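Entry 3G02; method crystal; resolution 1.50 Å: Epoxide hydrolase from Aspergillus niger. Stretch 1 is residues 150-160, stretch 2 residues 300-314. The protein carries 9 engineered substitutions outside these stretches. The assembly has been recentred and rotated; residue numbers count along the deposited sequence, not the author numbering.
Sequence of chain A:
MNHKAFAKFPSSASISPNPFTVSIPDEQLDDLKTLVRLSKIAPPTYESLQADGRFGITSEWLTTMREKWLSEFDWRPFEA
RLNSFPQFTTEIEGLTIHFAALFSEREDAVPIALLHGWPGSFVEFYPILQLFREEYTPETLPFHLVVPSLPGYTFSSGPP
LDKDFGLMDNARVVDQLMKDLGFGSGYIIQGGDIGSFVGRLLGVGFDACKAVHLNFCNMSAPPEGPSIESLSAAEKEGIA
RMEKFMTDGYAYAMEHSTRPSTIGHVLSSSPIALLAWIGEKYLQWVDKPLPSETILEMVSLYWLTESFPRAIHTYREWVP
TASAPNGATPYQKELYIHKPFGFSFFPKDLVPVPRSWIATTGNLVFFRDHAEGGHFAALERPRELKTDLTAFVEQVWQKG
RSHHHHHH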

# COMPACT_ATOMS: atom_id res chain seq x y z
N LEU A 150 -9.59 7.59 -19.76
CA LEU A 150 -10.56 6.69 -19.17
C LEU A 150 -11.24 7.38 -17.99
O LEU A 150 -10.65 8.26 -17.37
N PRO A 151 -12.50 7.01 -17.70
CA PRO A 151 -13.17 7.53 -16.51
C PRO A 151 -12.25 7.53 -15.29
O PRO A 151 -11.58 6.52 -15.01
N GLY A 152 -12.20 8.67 -14.60
CA GLY A 152 -11.39 8.81 -13.39
C GLY A 152 -9.96 9.31 -13.60
O GLY A 152 -9.26 9.54 -12.62
N TYR A 153 -9.53 9.47 -14.85
CA TYR A 153 -8.17 9.93 -15.13
C TYR A 153 -8.11 11.32 -15.73
O TYR A 153 -8.86 11.64 -16.66
N THR A 154 -7.17 12.11 -15.22
CA THR A 154 -6.85 13.45 -15.72
C THR A 154 -8.09 14.30 -15.99
O THR A 154 -8.85 14.59 -15.06
N PHE A 155 -8.32 14.67 -17.25
CA PHE A 155 -9.38 15.62 -17.58
C PHE A 155 -10.75 14.98 -17.82
O PHE A 155 -11.73 15.68 -18.08
N SER A 156 -10.81 13.65 -17.69
CA SER A 156 -12.10 12.97 -17.61
C SER A 156 -12.60 12.99 -16.17
O SER A 156 -11.82 12.84 -15.22
N SER A 157 -13.90 13.19 -16.00
CA SER A 157 -14.51 13.19 -14.68
C SER A 157 -14.83 11.76 -14.26
O SER A 157 -14.43 10.80 -14.92
N GLY A 158 -15.55 11.63 -13.15
CA GLY A 158 -15.97 10.31 -12.70
C GLY A 158 -14.90 9.57 -11.93
O GLY A 158 -13.84 10.13 -11.62
N PRO A 159 -15.18 8.30 -11.59
CA PRO A 159 -16.45 7.64 -11.86
C PRO A 159 -17.55 8.18 -10.93
O PRO A 159 -17.26 9.01 -10.06
N PRO A 160 -18.81 7.74 -11.11
CA PRO A 160 -19.91 8.27 -10.29
C PRO A 160 -19.69 8.16 -8.78
O PRO A 160 -18.96 7.28 -8.31
N SER A 300 2.74 15.44 -11.65
CA SER A 300 2.07 16.74 -11.55
C SER A 300 0.71 16.71 -12.23
O SER A 300 -0.26 17.25 -11.70
N LEU A 301 0.64 16.08 -13.40
CA LEU A 301 -0.62 15.91 -14.12
C LEU A 301 -1.65 15.18 -13.27
O LEU A 301 -2.80 15.62 -13.16
N TYR A 302 -1.24 14.07 -12.65
CA TYR A 302 -2.12 13.34 -11.73
C TYR A 302 -2.54 14.20 -10.54
O TYR A 302 -3.71 14.20 -10.14
N TRP A 303 -1.59 14.94 -9.98
CA TRP A 303 -1.86 15.77 -8.80
C TRP A 303 -2.90 16.84 -9.10
O TRP A 303 -3.89 16.99 -8.37
N LEU A 304 -2.67 17.56 -10.19
CA LEU A 304 -3.49 18.72 -10.56
C LEU A 304 -4.89 18.36 -11.02
O LEU A 304 -5.76 19.23 -11.10
N THR A 305 -5.12 17.08 -11.32
CA THR A 305 -6.43 16.60 -11.77
C THR A 305 -7.08 15.65 -10.77
O THR A 305 -8.13 15.07 -11.05
N GLU A 306 -6.46 15.50 -9.60
CA GLU A 306 -6.93 14.57 -8.56
C GLU A 306 -7.24 13.19 -9.16
O GLU A 306 -8.27 12.58 -8.84
N SER A 307 -6.34 12.72 -10.02
CA SER A 307 -6.52 11.46 -10.73
C SER A 307 -6.50 10.24 -9.82
O SER A 307 -7.36 9.37 -9.94
N PHE A 308 -5.52 10.18 -8.92
CA PHE A 308 -5.27 8.93 -8.23
C PHE A 308 -6.49 8.34 -7.51
O PHE A 308 -6.81 7.17 -7.73
N PRO A 309 -7.15 9.12 -6.62
CA PRO A 309 -8.27 8.51 -5.90
C PRO A 309 -9.45 8.09 -6.77
O PRO A 309 -10.24 7.24 -6.36
N ARG A 310 -9.55 8.67 -7.97
CA ARG A 310 -10.66 8.38 -8.89
C ARG A 310 -10.34 7.25 -9.86
O ARG A 310 -11.23 6.51 -10.28
N ALA A 311 -9.07 7.13 -10.23
CA ALA A 311 -8.65 6.22 -11.29
C ALA A 311 -8.59 4.77 -10.84
O ALA A 311 -8.67 3.85 -11.66
N ILE A 312 -8.42 4.56 -9.54
CA ILE A 312 -8.13 3.21 -9.05
C ILE A 312 -9.37 2.32 -8.85
O ILE A 312 -9.24 1.17 -8.43
N HIS A 313 -10.55 2.83 -9.22
CA HIS A 313 -11.80 2.08 -9.04
C HIS A 313 -11.77 0.70 -9.69
O HIS A 313 -12.39 -0.23 -9.19
N THR A 314 -11.05 0.58 -10.80
CA THR A 314 -11.03 -0.67 -11.55
C THR A 314 -10.26 -1.79 -10.86
O THR A 314 -10.47 -2.96 -11.16

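Stretch 1 is a chain of turns with no regular helix or strand; the carbonyls of Thr154, Ser156 and Gly158 accept hydrogen bonds from stretch 2, and one side chain, Arg310, donates to all three. Leu301 (t, p) starts sideways, but its tip reaches in: CD1 lies 3.7 Å from Phe155 CZ, and CG 3.8 Å from Thr154 CG2. Tyr302, with chi1 at -96° and so between wells, brings OH to the edge of the Tyr153 ring, 3.2 Å from Tyr153 CE2. Thr305 (p) points toward stretch 1; its CG2 sits 3.6 Å from Phe155 CE1, while its OG1 accepts from Ser307 OG at 2.7 Å. Ser307 (m) thereby donates its own proton and leaves OG free to accept from Thr154 N at 2.8 Å.

Arg310 (m, t, m) is the hub. NH1 donates to Ser156 O at 2.8 Å and to Gly158 O at 3.0 Å, NH2 weakly to Thr154 O at 3.0 Å; NE, bonded to Glu306 O at 3.0 Å, helps to hold the guanidinium in place. Ala311 CB rests over the Tyr153 ring face, 3.5 Å from its centroid; at Gly152 a CB would clash with Arg310 O, and the backbone angles alone already call for glycine. A water joins Tyr153 OH (2.8 Å), Ala311 O (2.7 Å) and Thr314 OG1 (2.7 Å). His313 (p), anchored by ND1 to Arg310 O at 2.9 Å, offers a ring face to Pro159 CG.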

# COMPACT_ATOMS: atom_id res chain seq x y z
CB LEU A 150 -9.90 5.38 -18.72
CG LEU A 150 -9.34 4.45 -19.81
CD1 LEU A 150 -8.63 3.27 -19.18
CD2 LEU A 150 -10.44 3.95 -20.75
CB PRO A 151 -14.32 6.55 -16.32
CG PRO A 151 -14.69 6.17 -17.73
CD PRO A 151 -13.37 6.10 -18.47
CB TYR A 153 -7.47 9.01 -16.12
CG TYR A 153 -7.16 7.60 -15.68
CD1 TYR A 153 -8.12 6.59 -15.78
CD2 TYR A 153 -5.88 7.26 -15.24
CE1 TYR A 153 -7.82 5.27 -15.42
CE2 TYR A 153 -5.57 5.94 -14.88
CZ TYR A 153 -6.54 4.96 -14.97
OH TYR A 153 -6.24 3.65 -14.63
CB THR A 154 -5.80 13.44 -16.89
OG1 THR A 154 -6.39 12.98 -18.11
CG2 THR A 154 -4.61 12.54 -16.54
CB PHE A 155 -8.93 16.53 -18.73
CG PHE A 155 -7.60 17.16 -18.47
CD1 PHE A 155 -7.48 18.15 -17.50
CD2 PHE A 155 -6.46 16.73 -19.13
CE1 PHE A 155 -6.25 18.72 -17.21
CE2 PHE A 155 -5.22 17.29 -18.84
CZ PHE A 155 -5.12 18.29 -17.89
CB SER A 156 -12.00 11.53 -18.11
OG SER A 156 -11.98 11.49 -19.53
CB SER A 157 -15.77 14.07 -14.66
OG SER A 157 -16.84 13.47 -15.36
CB PRO A 159 -16.14 6.17 -11.59
CG PRO A 159 -15.08 6.21 -10.57
CD PRO A 159 -14.25 7.42 -10.85
CB PRO A 160 -21.10 7.41 -10.71
CG PRO A 160 -20.77 6.96 -12.08
CD PRO A 160 -19.29 6.74 -12.08
CB SER A 300 2.93 17.86 -12.14
OG SER A 300 4.14 17.99 -11.42
CB LEU A 301 -0.37 15.17 -15.44
CG LEU A 301 -1.58 14.76 -16.28
CD1 LEU A 301 -2.40 15.98 -16.74
CD2 LEU A 301 -1.12 13.92 -17.47
CB TYR A 302 -1.44 12.07 -11.23
CG TYR A 302 -1.80 10.82 -11.99
CD1 TYR A 302 -1.72 10.77 -13.39
CD2 TYR A 302 -2.21 9.66 -11.32
CE1 TYR A 302 -2.05 9.61 -14.09
CE2 TYR A 302 -2.53 8.51 -12.01
CZ TYR A 302 -2.45 8.48 -13.39
OH TYR A 302 -2.77 7.34 -14.07
CB TRP A 303 -0.58 16.43 -8.29
CG TRP A 303 -0.85 17.37 -7.15
CD1 TRP A 303 -1.00 18.73 -7.22
CD2 TRP A 303 -1.04 17.02 -5.77
NE1 TRP A 303 -1.26 19.24 -5.97
CE2 TRP A 303 -1.29 18.21 -5.06
CE3 TRP A 303 -1.01 15.80 -5.07
CZ2 TRP A 303 -1.51 18.24 -3.68
CZ3 TRP A 303 -1.24 15.82 -3.69
CH2 TRP A 303 -1.48 17.03 -3.02
CB LEU A 304 -2.76 19.57 -11.61
CG LEU A 304 -1.45 20.21 -11.14
CD1 LEU A 304 -0.61 20.67 -12.33
CD2 LEU A 304 -1.73 21.37 -10.19
CB THR A 305 -6.31 15.88 -13.12
OG1 THR A 305 -5.36 14.81 -13.01
CG2 THR A 305 -5.84 16.85 -14.21
CB GLU A 306 -8.16 15.14 -7.83
CG GLU A 306 -7.87 16.42 -7.06
CD GLU A 306 -9.11 17.05 -6.44
OE1 GLU A 306 -10.15 17.15 -7.14
OE2 GLU A 306 -9.05 17.45 -5.26
CB SER A 307 -5.45 11.28 -11.80
OG SER A 307 -5.67 12.15 -12.90
CB PHE A 308 -4.07 8.98 -7.28
CG PHE A 308 -3.86 7.69 -6.57
CD1 PHE A 308 -3.12 6.67 -7.17
CD2 PHE A 308 -4.48 7.44 -5.35
CE1 PHE A 308 -2.97 5.44 -6.55
CE2 PHE A 308 -4.34 6.21 -4.72
CZ PHE A 308 -3.58 5.21 -5.31
CB PRO A 309 -8.69 9.62 -4.92
CG PRO A 309 -8.21 10.89 -5.55
CD PRO A 309 -6.91 10.52 -6.20
CB ARG A 310 -11.01 9.65 -9.68
CG ARG A 310 -11.29 10.87 -8.82
CD ARG A 310 -11.77 12.06 -9.65
NE ARG A 310 -10.73 12.60 -10.52
CZ ARG A 310 -10.79 12.64 -11.86
NH1 ARG A 310 -11.84 12.15 -12.51
NH2 ARG A 310 -9.79 13.18 -12.54
CB ALA A 311 -7.30 6.65 -11.83
CB ILE A 312 -7.24 3.23 -7.78
CG1 ILE A 312 -7.91 4.01 -6.64
CG2 ILE A 312 -5.86 3.82 -8.13
CD1 ILE A 312 -7.20 3.87 -5.31
CB HIS A 313 -13.02 2.89 -9.53
CG HIS A 313 -13.03 3.16 -11.01
ND1 HIS A 313 -12.37 4.23 -11.57
CD2 HIS A 313 -13.66 2.52 -12.03
CE1 HIS A 313 -12.57 4.23 -12.88
NE2 HIS A 313 -13.35 3.20 -13.18
CB THR A 314 -10.41 -0.48 -12.94
OG1 THR A 314 -9.16 0.18 -12.80
CG2 THR A 314 -11.34 0.36 -13.82
O HOH W 1 -8.80 2.57 -14.07